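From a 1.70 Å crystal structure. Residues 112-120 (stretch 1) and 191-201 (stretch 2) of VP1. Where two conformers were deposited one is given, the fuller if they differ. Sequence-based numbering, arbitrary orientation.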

# COMPACT_ATOMS: atom_id res chain seq x y z
N GLY B 112 -21.89 1.95 1.77
CA GLY B 112 -21.00 1.02 1.08
C GLY B 112 -20.66 -0.22 1.88
O GLY B 112 -21.19 -0.45 2.99
N ILE B 113 -19.79 -1.04 1.32
CA ILE B 113 -19.30 -2.24 2.00
C ILE B 113 -18.13 -1.87 2.89
O ILE B 113 -17.24 -1.13 2.47
CB ILE B 113 -18.83 -3.30 1.00
CG1 ILE B 113 -19.95 -3.66 0.02
CG2 ILE B 113 -18.28 -4.52 1.73
CD1 ILE B 113 -21.17 -4.29 0.67
N GLU B 114 -18.10 -2.40 4.10
CA GLU B 114 -16.91 -2.26 4.95
C GLU B 114 -16.86 -3.36 5.98
O GLU B 114 -17.85 -4.00 6.26
CB GLU B 114 -16.84 -0.88 5.66
CG GLU B 114 -18.06 -0.56 6.54
CD GLU B 114 -19.32 -0.21 5.74
OE1 GLU B 114 -19.22 0.65 4.84
OE2 GLU B 114 -20.41 -0.78 6.00
N GLY B 115 -15.69 -3.52 6.57
CA GLY B 115 -15.51 -4.46 7.67
C GLY B 115 -14.49 -5.54 7.38
O GLY B 115 -13.59 -5.37 6.57
N THR B 116 -14.61 -6.62 8.12
CA THR B 116 -13.61 -7.70 8.12
C THR B 116 -13.72 -8.48 6.81
O THR B 116 -14.81 -8.69 6.28
CB THR B 116 -13.81 -8.55 9.40
OG1 THR B 116 -13.30 -7.81 10.51
CG2 THR B 116 -13.11 -9.89 9.34
N GLN B 117 -12.57 -8.92 6.28
CA GLN B 117 -12.50 -9.50 4.95
C GLN B 117 -11.60 -10.75 4.96
O GLN B 117 -10.69 -10.87 5.78
CB GLN B 117 -11.90 -8.50 3.94
CG GLN B 117 -12.62 -7.16 3.90
CD GLN B 117 -11.76 -6.01 3.44
OE1 GLN B 117 -11.11 -6.08 2.39
NE2 GLN B 117 -11.80 -4.90 4.20
N LEU B 118 -11.87 -11.61 3.97
CA LEU B 118 -11.03 -12.76 3.66
C LEU B 118 -11.06 -12.97 2.16
O LEU B 118 -12.14 -13.04 1.58
CB LEU B 118 -11.52 -14.00 4.36
CG LEU B 118 -10.91 -15.35 3.94
CD1 LEU B 118 -9.41 -15.38 4.26
CD2 LEU B 118 -11.64 -16.55 4.54
N TYR B 119 -9.88 -13.12 1.56
CA TYR B 119 -9.75 -13.47 0.13
C TYR B 119 -8.85 -14.69 0.07
O TYR B 119 -7.70 -14.62 0.47
CB TYR B 119 -9.19 -12.32 -0.66
CG TYR B 119 -9.96 -11.04 -0.41
CD1 TYR B 119 -11.16 -10.81 -1.05
CD2 TYR B 119 -9.51 -10.09 0.49
CE1 TYR B 119 -11.91 -9.66 -0.80
CE2 TYR B 119 -10.22 -8.93 0.72
CZ TYR B 119 -11.43 -8.73 0.09
OH TYR B 119 -12.18 -7.60 0.33
N PHE B 120 -9.41 -15.81 -0.35
CA PHE B 120 -8.68 -17.09 -0.28
C PHE B 120 -8.90 -17.91 -1.52
O PHE B 120 -10.03 -18.00 -2.00
CB PHE B 120 -9.13 -17.90 0.94
CG PHE B 120 -8.50 -19.25 1.04
CD1 PHE B 120 -7.31 -19.43 1.74
CD2 PHE B 120 -9.11 -20.36 0.45
CE1 PHE B 120 -6.71 -20.68 1.84
CE2 PHE B 120 -8.53 -21.60 0.53
CZ PHE B 120 -7.32 -21.77 1.21
N VAL B 191 -8.37 -9.19 6.51
CA VAL B 191 -8.35 -7.81 6.95
C VAL B 191 -9.28 -7.72 8.13
O VAL B 191 -10.39 -8.25 8.07
CB VAL B 191 -8.87 -6.88 5.82
CG1 VAL B 191 -8.83 -5.44 6.30
CG2 VAL B 191 -8.01 -7.05 4.58
N GLY B 192 -8.87 -7.08 9.21
CA GLY B 192 -9.76 -6.94 10.38
C GLY B 192 -10.51 -5.64 10.43
O GLY B 192 -10.67 -4.96 9.43
N GLY B 193 -11.00 -5.30 11.61
CA GLY B 193 -11.80 -4.08 11.79
C GLY B 193 -13.26 -4.22 11.37
O GLY B 193 -13.64 -5.13 10.64
N GLY B 194 -14.08 -3.32 11.86
CA GLY B 194 -15.48 -3.36 11.53
C GLY B 194 -15.95 -2.34 10.50
O GLY B 194 -17.05 -2.49 9.97
N VAL B 195 -15.11 -1.35 10.20
CA VAL B 195 -15.44 -0.32 9.23
C VAL B 195 -14.38 -0.19 8.14
O VAL B 195 -14.34 0.81 7.39
CB VAL B 195 -15.76 1.04 9.90
CG1 VAL B 195 -16.92 0.89 10.87
CG2 VAL B 195 -14.53 1.62 10.58
N THR B 196 -13.57 -1.22 7.99
CA THR B 196 -12.44 -1.17 7.08
C THR B 196 -12.92 -1.22 5.62
O THR B 196 -13.62 -2.13 5.24
CB THR B 196 -11.47 -2.32 7.35
OG1 THR B 196 -11.26 -2.45 8.77
CG2 THR B 196 -10.15 -2.06 6.67
N PRO B 197 -12.49 -0.26 4.79
CA PRO B 197 -12.90 -0.36 3.38
C PRO B 197 -12.18 -1.51 2.66
O PRO B 197 -11.01 -1.71 2.86
CB PRO B 197 -12.49 1.00 2.80
CG PRO B 197 -12.25 1.90 3.97
CD PRO B 197 -11.77 0.98 5.07
N PRO B 198 -12.91 -2.24 1.81
CA PRO B 198 -12.28 -3.25 0.94
C PRO B 198 -11.70 -2.68 -0.34
O PRO B 198 -12.21 -1.70 -0.87
CB PRO B 198 -13.44 -4.16 0.59
CG PRO B 198 -14.66 -3.27 0.62
CD PRO B 198 -14.37 -2.16 1.62
N VAL B 199 -10.65 -3.33 -0.85
CA VAL B 199 -10.07 -3.02 -2.15
C VAL B 199 -9.97 -4.35 -2.88
O VAL B 199 -9.32 -5.26 -2.40
CB VAL B 199 -8.68 -2.39 -2.00
CG1 VAL B 199 -8.07 -2.10 -3.37
CG2 VAL B 199 -8.78 -1.12 -1.17
N VAL B 200 -10.64 -4.44 -4.03
CA VAL B 200 -10.74 -5.67 -4.82
C VAL B 200 -10.19 -5.27 -6.19
O VAL B 200 -10.55 -4.24 -6.73
CB VAL B 200 -12.20 -6.15 -4.96
CG1 VAL B 200 -12.36 -7.19 -6.07
CG2 VAL B 200 -12.70 -6.73 -3.64
N SER B 201 -9.31 -6.09 -6.74
CA SER B 201 -8.88 -5.86 -8.12
C SER B 201 -9.03 -7.14 -8.90
O SER B 201 -9.02 -8.22 -8.32
CB SER B 201 -7.45 -5.38 -8.18
OG SER B 201 -6.54 -6.43 -7.90
O HOH W 1 -9.02 -4.91 1.13
O HOH W 2 -9.06 -3.26 3.32

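The stretches meet antiparallel along 114-117, with one true sheet pair, Q117 opposite V191. There the bonds are reciprocal: Q117 N donates to V191 O at 2.9 Å and V191 N donates to Q117 O at 3.0 Å, both nearly straight. Beyond this bridge the second stretch turns through three glycines, yet the backbones stay close, with G115 CA 4.0 Å from G194 CA. G115 N donates to T196 O at 2.8 Å, a carbonyl that E114 CA also approaches at 3.3 Å.

Glycine is called for at two places here. At G115 a CB would sit tight against G194 O and jam against the preceding carbonyl, at backbone angles that already call for glycine. G193, also at positive phi, has no room for a CB beside T196 OG1. Small hydroxyl side chains then tie down the turn: T116 OG1 donates to G193 O at 2.7 Å, while T196 OG1 reaches back to G192 O at 2.7 Å within its own stretch.

Q117 is the hub, covered more by the other stretch than any other residue. Its amide is held at both ends: NE2 donates to G115 O at 3.0 Å, and OE1 accepts from Y119 OH at 2.8 Å. Two waters extend its reach. One donates to Q117 OE1 and accepts from V199 N; the other donates to P197 O and accepts a weak bond from Q117 NE2. The V191 side chain lies on the same sheet face, its CG1 3.7 Å from Q117 NE2.

Apolar packing completes the contact. P198, buried and with no amide hydrogen to satisfy, sets its CG 4.0 Å from I113 CG2. V200 CG2 meets the tyrosine ring obliquely, 4.2 Å from Y119 CE1. The tyrosine hydroxyl also touches the proline, with Y119 OH 3.7 Å from P198 CB.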